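Local coordinates for inclusion membrane protein A (Chlamydia trachomatis, PDB 6E7E) that probably mediates homotypic fusion of chlamydial inclusions as a SNARE-like membrane protein, of which this chain is the helical soluble domain, at residues V15-E20 with G95-L100; K65-L70 with G143-L148; V114-L117 with Q121-L124. The protein carries 2 engineered substitutions. One frame throughout, in Å; residues are numbered along the deposited sequence.

Contact 1 (V15-E20 with G95-L100)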
ATOM      1  N   VAL A  15     -10.847  -0.649  -1.825  1.00  9.09           N
ATOM      2  CA  VAL A  15     -10.435  -0.578  -0.406  1.00  9.16           C
ATOM      3  C   VAL A  15     -10.376  -1.976   0.188  1.00  9.01           C
ATOM      4  O   VAL A  15      -9.442  -2.256   0.965  1.00  9.30           O
ATOM      5  CB  VAL A  15     -11.355   0.359   0.379  1.00 10.53           C
ATOM      6  CG1 VAL A  15     -11.144   0.227   1.869  1.00 11.85           C
ATOM      7  CG2 VAL A  15     -11.159   1.766  -0.092  1.00 11.46           C
ATOM      8  N   GLY A  16     -11.285  -2.857  -0.172  1.00  9.42           N
ATOM      9  CA  GLY A  16     -11.167  -4.246   0.299  1.00  9.82           C
ATOM     10  C   GLY A  16      -9.833  -4.835  -0.143  1.00  8.90           C
ATOM     11  O   GLY A  16      -9.160  -5.515   0.644  1.00  9.81           O
ATOM     12  N   SER A  17      -9.456  -4.606  -1.378  1.00  8.55           N
ATOM     13  CA  SER A  17      -8.155  -5.083  -1.905  1.00  8.82           C
ATOM     14  C   SER A  17      -7.001  -4.416  -1.169  1.00  8.28           C
ATOM     15  O   SER A  17      -6.023  -5.103  -0.845  1.00  8.84           O
ATOM     16  CB  SER A  17      -8.077  -4.853  -3.376  1.00  9.15           C
ATOM     17  OG  SER A  17      -8.998  -5.686  -4.027  1.00 12.85           O
ATOM     18  N   LEU A  18      -7.073  -3.124  -0.923  1.00  8.50           N
ATOM     19  CA  LEU A  18      -6.007  -2.429  -0.185  1.00  8.90           C
ATOM     20  C   LEU A  18      -5.830  -3.048   1.196  1.00  8.85           C
ATOM     21  O   LEU A  18      -4.683  -3.131   1.666  1.00  9.33           O
ATOM     22  CB  LEU A  18      -6.310  -0.944  -0.053  1.00  9.32           C
ATOM     23  CG  LEU A  18      -6.083  -0.146  -1.322  1.00 11.20           C
ATOM     24  CD1 LEU A  18      -6.783   1.192  -1.174  1.00 14.04           C
ATOM     25  CD2 LEU A  18      -4.600   0.016  -1.601  1.00 12.83           C
ATOM     26  N   LYS A  19      -6.906  -3.434   1.872  1.00  8.73           N
ATOM     27  CA  LYS A  19      -6.790  -4.040   3.200  1.00  9.82           C
ATOM     28  C   LYS A  19      -6.121  -5.408   3.079  1.00  9.30           C
ATOM     29  O   LYS A  19      -5.336  -5.776   3.966  1.00  9.98           O
ATOM     30  CB  LYS A  19      -8.158  -4.151   3.856  1.00 10.68           C
ATOM     31  CG  LYS A  19      -8.713  -2.803   4.292  1.00 12.51           C
ATOM     32  CD  LYS A  19     -10.093  -2.906   4.882  1.00 16.37           C
ATOM     33  CE  LYS A  19     -10.582  -1.579   5.392  1.00 19.84           C
ATOM     34  NZ  LYS A  19     -11.916  -1.691   6.019  1.00 29.73           N
ATOM     35  N   GLU A  20      -6.396  -6.160   2.024  1.00  8.71           N
ATOM     36  CA  GLU A  20      -5.676  -7.434   1.813  1.00  8.88           C
ATOM     37  C   GLU A  20      -4.197  -7.179   1.551  1.00  8.40           C
ATOM     38  O   GLU A  20      -3.328  -7.886   2.086  1.00  8.99           O
ATOM     39  CB  GLU A  20      -6.278  -8.194   0.640  1.00  9.90           C
ATOM     40  CG  GLU A  20      -7.700  -8.640   0.878  1.00 11.44           C
ATOM     41  CD  GLU A  20      -8.189  -9.638  -0.130  1.00 17.33           C
ATOM     42  OE1 GLU A  20      -7.567  -9.751  -1.198  1.00 19.39           O
ATOM     43  OE2 GLU A  20      -9.143 -10.346   0.195  1.00 26.78           O
ATOM     44  N   GLY A  95      -5.378   0.904 -10.807  1.00  9.85           N
ATOM     45  CA  GLY A  95      -4.025   0.604 -11.346  1.00 10.75           C
ATOM     46  C   GLY A  95      -3.025   0.378 -10.209  1.00  9.33           C
ATOM     47  O   GLY A  95      -2.197  -0.540 -10.263  1.00 10.20           O
ATOM     48  N   SER A  96      -3.055   1.232  -9.192  1.00  9.81           N
ATOM     49  CA  SER A  96      -2.162   1.089  -8.025  1.00 10.54           C
ATOM     50  C   SER A  96      -2.401  -0.251  -7.345  1.00  9.42           C
ATOM     51  O   SER A  96      -1.432  -0.932  -6.988  1.00 10.21           O
ATOM     52  CB  SER A  96      -2.384   2.204  -7.053  1.00 12.07           C
ATOM     53  OG  SER A  96      -1.840   3.434  -7.474  1.00 15.79           O
ATOM     54  N   VAL A  97      -3.648  -0.581  -7.106  1.00  9.38           N
ATOM     55  CA  VAL A  97      -3.992  -1.847  -6.429  1.00  9.61           C
ATOM     56  C   VAL A  97      -3.446  -3.022  -7.238  1.00  9.19           C
ATOM     57  O   VAL A  97      -2.825  -3.937  -6.669  1.00  9.45           O
ATOM     58  CB  VAL A  97      -5.505  -1.932  -6.214  1.00 11.05           C
ATOM     59  CG1 VAL A  97      -5.926  -3.339  -5.848  1.00 12.05           C
ATOM     60  CG2 VAL A  97      -5.958  -0.949  -5.153  1.00 13.71           C
ATOM     61  N   ALA A  98      -3.660  -3.021  -8.542  1.00  8.89           N
ATOM     62  CA  ALA A  98      -3.193  -4.144  -9.379  1.00  9.39           C
ATOM     63  C   ALA A  98      -1.671  -4.245  -9.322  1.00  8.93           C
ATOM     64  O   ALA A  98      -1.133  -5.362  -9.247  1.00  9.66           O
ATOM     65  CB  ALA A  98      -3.677  -3.972 -10.783  1.00 10.46           C
ATOM     66  N   SER A  99      -0.990  -3.125  -9.395  1.00  8.94           N
ATOM     67  CA  SER A  99       0.481  -3.132  -9.380  1.00  9.67           C
ATOM     68  C   SER A  99       0.993  -3.635  -8.042  1.00  9.14           C
ATOM     69  O   SER A  99       1.948  -4.437  -8.006  1.00  9.62           O
ATOM     70  CB  SER A  99       0.985  -1.785  -9.695  1.00 11.61           C
ATOM     71  OG  SER A  99       2.389  -1.824  -9.756  1.00 19.18           O
ATOM     72  N   LEU A 100       0.411  -3.201  -6.944  1.00  9.00           N
ATOM     73  CA  LEU A 100       0.834  -3.679  -5.613  1.00  9.58           C
ATOM     74  C   LEU A 100       0.607  -5.184  -5.485  1.00  9.33           C
ATOM     75  O   LEU A 100       1.460  -5.862  -4.915  1.00 10.11           O
ATOM     76  CB  LEU A 100       0.094  -2.885  -4.534  1.00  9.67           C
ATOM     77  CG  LEU A 100       0.565  -1.448  -4.383  1.00 10.77           C
ATOM     78  CD1 LEU A 100      -0.456  -0.639  -3.588  1.00 12.87           C
ATOM     79  CD2 LEU A 100       1.935  -1.367  -3.726  1.00 13.30           C
TER
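S17 OG is held by R101 NH2 through a hydrogen bond, with a weaker bond to the carbonyl oxygen of R13 one turn back, while the CB of the same serine faces V97. The setting is an all-helical bundle, in which helix 4-38 and helix 87-107 run in the same general direction and meet by side-chain packing. V97 acts as a knob in knobs-into-holes packing. Its side chain enters the hole outlined on helix 4-38 by E14, S17, L18 and I21, residues spaced i, i+3, i+4 and i+7, and it touches all four. The two methyls divide the work. With CG1 anti to the backbone N (chi1 166°), that methyl lies 3.6 Å from S17 CB, and CG2 is directed to the neighbouring leucine, 3.9 Å from L18 CG. L18 leaves its backbone to one side of V97, and the end of its chain comes nearer to the valine, which it meets at a slant; beyond this it also packs on L145 of helix 125-165 and on Y64. R101 serves a second partner, E20 OE1, in a salt bridge, so one guanidinium ties two successive turns of helix 4-38 along the polar border of an apolar seam. The L18 branch does its share with a methyl too: L18 CD2 sits 3.9 Å from V97 CG2.

Contact 2 (K65-L70 with G143-L148)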
ATOM      1  N   LYS A  65      -5.305   5.758   3.804  1.00 13.81           N
ATOM      2  CA  LYS A  65      -6.364   6.208   4.740  1.00 14.77           C
ATOM      3  C   LYS A  65      -7.388   7.105   4.042  1.00 13.81           C
ATOM      4  O   LYS A  65      -8.565   7.047   4.420  1.00 13.54           O
ATOM      5  CB  LYS A  65      -5.697   6.932   5.902  1.00 19.07           C
ATOM      6  CG  LYS A  65      -6.653   7.489   6.938  1.00 23.52           C
ATOM      7  CD  LYS A  65      -5.974   8.276   8.039  1.00 30.51           C
ATOM      8  CE  LYS A  65      -4.589   8.772   7.679  1.00 34.82           C
ATOM      9  NZ  LYS A  65      -4.222   9.992   8.435  1.00 39.30           N
ATOM     10  N   GLY A  66      -6.985   7.951   3.101  1.00 12.62           N
ATOM     11  CA  GLY A  66      -7.972   8.842   2.477  1.00 11.77           C
ATOM     12  C   GLY A  66      -9.025   8.068   1.720  1.00 11.90           C
ATOM     13  O   GLY A  66     -10.188   8.477   1.693  1.00 12.84           O
ATOM     14  N   PHE A  67      -8.648   6.967   1.086  1.00 13.10           N
ATOM     15  CA  PHE A  67      -9.609   6.125   0.336  1.00 12.99           C
ATOM     16  C   PHE A  67     -10.541   5.446   1.323  1.00 12.73           C
ATOM     17  O   PHE A  67     -11.732   5.316   1.035  1.00 13.23           O
ATOM     18  CB  PHE A  67      -8.877   5.158  -0.572  1.00 13.03           C
ATOM     19  CG  PHE A  67      -8.175   5.819  -1.714  1.00 15.10           C
ATOM     20  CD1 PHE A  67      -8.915   6.397  -2.724  1.00 16.21           C
ATOM     21  CD2 PHE A  67      -6.800   5.957  -1.723  1.00 15.50           C
ATOM     22  CE1 PHE A  67      -8.287   7.034  -3.777  1.00 18.76           C
ATOM     23  CE2 PHE A  67      -6.170   6.596  -2.776  1.00 19.16           C
ATOM     24  CZ  PHE A  67      -6.918   7.112  -3.807  1.00 19.07           C
ATOM     25  N   GLU A  68      -9.972   4.889   2.386  1.00 13.12           N
ATOM     26  CA  GLU A  68     -10.800   4.223   3.404  1.00 14.82           C
ATOM     27  C   GLU A  68     -11.759   5.249   4.005  1.00 13.24           C
ATOM     28  O   GLU A  68     -12.965   4.974   4.202  1.00 14.53           O
ATOM     29  CB  GLU A  68      -9.882   3.562   4.434  1.00 16.63           C
ATOM     30  CG  GLU A  68     -10.641   2.714   5.413  1.00 17.69           C
ATOM     31  CD  GLU A  68      -9.788   1.853   6.316  1.00 18.81           C
ATOM     32  OE1 GLU A  68      -8.574   1.764   6.080  1.00 20.23           O
ATOM     33  OE2 GLU A  68     -10.362   1.284   7.245  1.00 20.74           O
ATOM     34  N   SER A  69     -11.257   6.437   4.304  1.00 14.08           N
ATOM     35  CA  SER A  69     -12.119   7.498   4.859  1.00 14.41           C
ATOM     36  C   SER A  69     -13.238   7.893   3.881  1.00 14.32           C
ATOM     37  O   SER A  69     -14.381   8.098   4.300  1.00 15.16           O
ATOM     38  CB  SER A  69     -11.299   8.693   5.208  1.00 15.39           C
ATOM     39  OG  SER A  69     -10.476   8.448   6.337  1.00 18.03           O
ATOM     40  N   LEU A  70     -12.921   8.034   2.600  1.00 13.38           N
ATOM     41  CA  LEU A  70     -13.919   8.403   1.573  1.00 13.94           C
ATOM     42  C   LEU A  70     -15.025   7.364   1.556  1.00 13.87           C
ATOM     43  O   LEU A  70     -16.205   7.705   1.565  1.00 14.30           O
ATOM     44  CB  LEU A  70     -13.254   8.483   0.205  1.00 15.26           C
ATOM     45  CG  LEU A  70     -14.162   8.940  -0.931  1.00 16.85           C
ATOM     46  CD1 LEU A  70     -14.717  10.339  -0.674  1.00 19.41           C
ATOM     47  CD2 LEU A  70     -13.400   8.889  -2.231  1.00 17.69           C
ATOM     48  N   GLY A 143       4.581   5.514  -2.950  1.00 15.09           N
ATOM     49  CA  GLY A 143       4.622   6.984  -3.005  1.00 16.70           C
ATOM     50  C   GLY A 143       3.433   7.519  -3.772  1.00 16.69           C
ATOM     51  O   GLY A 143       2.814   8.519  -3.341  1.00 17.72           O
ATOM     52  N   GLN A 144       3.157   6.918  -4.929  1.00 14.73           N
ATOM     53  CA  GLN A 144       2.035   7.356  -5.798  1.00 16.89           C
ATOM     54  C   GLN A 144       0.704   7.199  -5.043  1.00 15.14           C
ATOM     55  O   GLN A 144      -0.115   8.131  -5.011  1.00 17.46           O
ATOM     56  CB  GLN A 144       2.070   6.596  -7.125  1.00 18.59           C
ATOM     57  CG  GLN A 144       0.870   6.777  -8.039  1.00 25.13           C
ATOM     58  CD  GLN A 144       1.248   6.697  -9.500  1.00 31.35           C
ATOM     59  OE1 GLN A 144       0.722   5.882 -10.259  1.00 37.07           O
ATOM     60  NE2 GLN A 144       2.178   7.546  -9.906  1.00 38.95           N
ATOM     61  N   LEU A 145       0.499   6.046  -4.412  1.00 14.61           N
ATOM     62  CA  LEU A 145      -0.736   5.808  -3.639  1.00 13.88           C
ATOM     63  C   LEU A 145      -0.870   6.813  -2.482  1.00 13.75           C
ATOM     64  O   LEU A 145      -1.947   7.380  -2.277  1.00 14.18           O
ATOM     65  CB  LEU A 145      -0.690   4.370  -3.130  1.00 12.80           C
ATOM     66  CG  LEU A 145      -1.849   3.987  -2.214  1.00 13.29           C
ATOM     67  CD1 LEU A 145      -3.170   3.983  -2.966  1.00 16.51           C
ATOM     68  CD2 LEU A 145      -1.586   2.649  -1.547  1.00 15.41           C
ATOM     69  N   SER A 146       0.213   6.997  -1.731  1.00 13.97           N
ATOM     70  CA  SER A 146       0.248   7.867  -0.527  1.00 13.57           C
ATOM     71  C   SER A 146      -0.125   9.300  -0.906  1.00 13.43           C
ATOM     72  O   SER A 146      -0.868   9.942  -0.160  1.00 13.80           O
ATOM     73  CB  SER A 146       1.593   7.781   0.147  1.00 15.67           C
ATOM     74  OG  SER A 146       1.742   8.702   1.215  1.00 21.26           O
ATOM     75  N   GLN A 147       0.355   9.783  -2.042  1.00 13.66           N
ATOM     76  CA  GLN A 147       0.037  11.161  -2.439  1.00 13.69           C
ATOM     77  C   GLN A 147      -1.459  11.280  -2.735  1.00 13.50           C
ATOM     78  O   GLN A 147      -2.088  12.270  -2.311  1.00 15.02           O
ATOM     79  CB  GLN A 147       0.867  11.555  -3.644  1.00 14.98           C
ATOM     80  CG  GLN A 147       0.713  13.008  -4.033  1.00 16.61           C
ATOM     81  CD  GLN A 147       1.607  13.312  -5.210  1.00 21.52           C
ATOM     82  OE1 GLN A 147       1.471  12.713  -6.273  1.00 27.82           O
ATOM     83  NE2 GLN A 147       2.515  14.253  -5.038  1.00 24.60           N
ATOM     84  N   LEU A 148      -2.048  10.346  -3.477  1.00 13.89           N
ATOM     85  CA  LEU A 148      -3.514  10.382  -3.753  1.00 13.76           C
ATOM     86  C   LEU A 148      -4.295  10.347  -2.432  1.00 13.13           C
ATOM     87  O   LEU A 148      -5.275  11.094  -2.266  1.00 13.56           O
ATOM     88  CB  LEU A 148      -3.944   9.187  -4.609  1.00 16.04           C
ATOM     89  CG  LEU A 148      -3.424   9.155  -6.041  1.00 18.14           C
ATOM     90  CD1 LEU A 148      -3.836   7.877  -6.748  1.00 20.73           C
ATOM     91  CD2 LEU A 148      -3.895  10.348  -6.842  1.00 19.86           C
TER
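F67 meets helix 125-165 with the far end of its ring, the CE2 and CZ corner, which reaches L145 and L148. F67 CZ lies 3.7 Å from L148 CB, and this methylene stands at the rim of the ring, close to its plane. The adjoining corner is shared: F67 CE2 is 3.9 Å from L148 CB and 4.0 Å from L145 CD1, the methyl approaching the ring at a slant. L145 brings that branch forward because its CG is anti to the backbone N (chi1 176°), although its CB sets out to one side of F67. L148 contributes the root of its side chain. The ring is a shared core element of a helical bundle, since it also packs on L11 and V15 of helix 4-38, on I89 and L93 of helix 87-107, and on L152 of helix 125-165. In this way the short helix 65-73 sends an aromatic side chain among three long helices. The next shell is polar and concerns the start of that short helix. G66 N is hydrogen-bonded to S149 OG, so a backbone amide in its first turn is paired with a side chain of helix 125-165. K65 O, one residue earlier, accepts twice: from S69 N at 2.8 Å, the helical bond, and from S69 OG at 3.0 Å. That hydroxyl stands above the carbonyl plane, with a C=O...donor angle of 140°.

Contact 3 (V114-L117 with Q121-L124)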
ATOM      1  N   VAL A 114      15.999 -17.252  -0.783  1.00 11.11           N
ATOM      2  CA  VAL A 114      17.326 -16.852  -0.281  1.00 11.65           C
ATOM      3  C   VAL A 114      17.782 -17.833   0.785  1.00 11.31           C
ATOM      4  O   VAL A 114      18.948 -18.244   0.773  1.00 12.53           O
ATOM      5  CB  VAL A 114      17.260 -15.437   0.292  1.00 13.82           C
ATOM      6  CG1 VAL A 114      18.418 -15.135   1.208  1.00 14.78           C
ATOM      7  CG2 VAL A 114      17.162 -14.421  -0.820  1.00 14.65           C
ATOM      8  N   ARG A 115      16.902 -18.179   1.714  1.00 11.81           N
ATOM      9  CA  ARG A 115      17.305 -19.137   2.782  1.00 13.37           C
ATOM     10  C   ARG A 115      17.713 -20.485   2.166  1.00 14.34           C
ATOM     11  O   ARG A 115      18.729 -21.048   2.593  1.00 14.93           O
ATOM     12  CB  ARG A 115      16.211 -19.311   3.831  1.00 30.00           C
ATOM     13  CG  ARG A 115      15.951 -18.044   4.637  1.00 30.00           C
ATOM     14  CD  ARG A 115      14.817 -18.382   5.573  1.00 30.00           C
ATOM     15  NE  ARG A 115      14.479 -17.248   6.396  1.00 30.00           N
ATOM     16  CZ  ARG A 115      13.304 -16.660   6.450  1.00 30.00           C
ATOM     17  NH1 ARG A 115      12.298 -17.082   5.704  1.00 30.00           N
ATOM     18  NH2 ARG A 115      13.163 -15.584   7.203  1.00 30.00           N
ATOM     19  N   ARG A 116      16.982 -20.928   1.172  1.00 13.35           N
ATOM     20  CA  ARG A 116      17.244 -22.206   0.483  1.00 14.78           C
ATOM     21  C   ARG A 116      18.609 -22.135  -0.195  1.00 14.30           C
ATOM     22  O   ARG A 116      19.416 -23.069  -0.039  1.00 16.18           O
ATOM     23  CB  ARG A 116      16.138 -22.519  -0.530  1.00 15.80           C
ATOM     24  CG  ARG A 116      16.196 -23.921  -1.120  1.00 18.59           C
ATOM     25  CD  ARG A 116      15.269 -24.148  -2.293  1.00 19.99           C
ATOM     26  NE  ARG A 116      15.753 -23.443  -3.454  1.00 20.92           N
ATOM     27  CZ  ARG A 116      16.792 -23.814  -4.189  1.00 23.45           C
ATOM     28  NH1 ARG A 116      17.404 -24.968  -3.962  1.00 26.20           N
ATOM     29  NH2 ARG A 116      17.177 -23.058  -5.201  1.00 23.19           N
ATOM     30  N   LEU A 117      18.868 -21.072  -0.942  1.00 13.34           N
ATOM     31  CA  LEU A 117      20.162 -20.902  -1.617  1.00 13.12           C
ATOM     32  C   LEU A 117      21.304 -20.881  -0.597  1.00 13.22           C
ATOM     33  O   LEU A 117      22.319 -21.555  -0.798  1.00 14.08           O
ATOM     34  CB  LEU A 117      20.143 -19.622  -2.422  1.00 13.11           C
ATOM     35  CG  LEU A 117      19.207 -19.619  -3.621  1.00 14.35           C
ATOM     36  CD1 LEU A 117      19.078 -18.213  -4.170  1.00 15.31           C
ATOM     37  CD2 LEU A 117      19.671 -20.577  -4.707  1.00 17.25           C
ATOM     38  N   GLN A 121      24.801 -23.277   0.064  1.00 14.75           N
ATOM     39  CA  GLN A 121      26.090 -22.637  -0.315  1.00 15.38           C
ATOM     40  C   GLN A 121      26.031 -22.164  -1.769  1.00 14.97           C
ATOM     41  O   GLN A 121      27.022 -22.220  -2.471  1.00 15.56           O
ATOM     42  CB  GLN A 121      27.287 -23.587  -0.106  1.00 30.00           C
ATOM     43  CG  GLN A 121      27.664 -23.814   1.338  1.00 30.00           C
ATOM     44  CD  GLN A 121      26.760 -24.858   1.932  1.00 30.00           C
ATOM     45  OE1 GLN A 121      26.396 -25.846   1.294  1.00 30.00           O
ATOM     46  NE2 GLN A 121      26.379 -24.622   3.163  1.00 30.00           N
ATOM     47  N   GLN A 122      24.866 -21.650  -2.176  1.00 15.56           N
ATOM     48  CA  GLN A 122      24.691 -21.125  -3.547  1.00 16.51           C
ATOM     49  C   GLN A 122      24.723 -19.579  -3.492  1.00 16.24           C
ATOM     50  O   GLN A 122      24.507 -18.995  -2.412  1.00 16.75           O
ATOM     51  CB  GLN A 122      23.397 -21.633  -4.182  1.00 30.00           C
ATOM     52  CG  GLN A 122      23.397 -23.132  -4.531  1.00 30.00           C
ATOM     53  CD  GLN A 122      22.077 -23.528  -5.148  1.00 30.00           C
ATOM     54  OE1 GLN A 122      21.776 -23.202  -6.277  1.00 30.00           O
ATOM     55  NE2 GLN A 122      21.286 -24.273  -4.421  1.00 30.00           N
ATOM     56  N   SER A 123      24.975 -18.983  -4.639  1.00 17.48           N
ATOM     57  CA  SER A 123      25.139 -17.520  -4.739  1.00 18.00           C
ATOM     58  C   SER A 123      23.816 -16.802  -4.458  1.00 14.77           C
ATOM     59  O   SER A 123      22.773 -17.201  -4.991  1.00 15.81           O
ATOM     60  CB  SER A 123      25.662 -17.149  -6.073  1.00 20.07           C
ATOM     61  OG  SER A 123      25.813 -15.749  -6.174  1.00 21.84           O
ATOM     62  N   LEU A 124      23.900 -15.696  -3.727  1.00 14.09           N
ATOM     63  CA  LEU A 124      22.722 -14.827  -3.467  1.00 13.47           C
ATOM     64  C   LEU A 124      22.716 -13.616  -4.385  1.00 13.29           C
ATOM     65  O   LEU A 124      21.812 -12.820  -4.236  1.00 12.81           O
ATOM     66  CB  LEU A 124      22.768 -14.395  -2.012  1.00 13.88           C
ATOM     67  CG  LEU A 124      22.796 -15.522  -0.992  1.00 16.30           C
ATOM     68  CD1 LEU A 124      22.727 -14.943   0.400  1.00 17.62           C
ATOM     69  CD2 LEU A 124      21.665 -16.518  -1.199  1.00 18.41           C
TER
HETATM   70  O   HOH W   1      19.512 -26.174  -5.354  1.00 36.11           O
HETATM   71  O   HOH W   2      19.276 -23.432  -6.990  1.00 36.41           O
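L117 O accepts a hydrogen bond from Q122 N at 2.9 Å, fairly straight (163° at the hydrogen), as Q121, with phi at 59°, turns the chain back past the end of helix 110-119. The L117 side chain packs on what follows the turn. Its CB lies 3.7 Å from L124 CD2, a methyl that also comes near V114 O on the preceding turn and thus bridges two positions of the helix. One branch of the leucine, L117 CD2, lies 3.7 Å from Q122 OE1: the glutamine chain crosses the leucine at about a right angle and lays its amide group near that methyl. The straight outer part of Q122 carries this amide on toward R116, where two waters take over. One water accepts from R116 NH1 and from Q122 NE2; the other accepts from R116 NH2 and donates to Q122 OE1, so both ends of the amide are engaged. Both waters lie in the guanidinium plane at its edge, while the amide plane is turned 70° from it. R116 NE is occupied by E113 in a salt bridge, which would help to fix the turn of the group. Together with the bond from Q121 N to A118 O, the link from Q122 N to L117 O defines a Schellman motif, which ends helix 110-119 at the connection to helix 125-165.

Contacts 1 and 2 lie in the middle of the bundle, their centres 11 Å apart, and they touch: V15 packs on F67, L18 and L100 meet L145, and K19 and E68 form a long, weak ion pair. Their segments alternate along the chain, so helices 4-38, 65-73, 87-107 and 125-165 interlock around one apolar interior. Contact 3 is a local turn at a far end, with its centre 31 Å from that of contact 1 and 38 Å from that of contact 2. It comes after contact 1 in sequence and falls between the two segments of contact 2. The central contacts thus tie sequence-distant helices into one bundle, while contact 3 ends helix 110-119 at the turn.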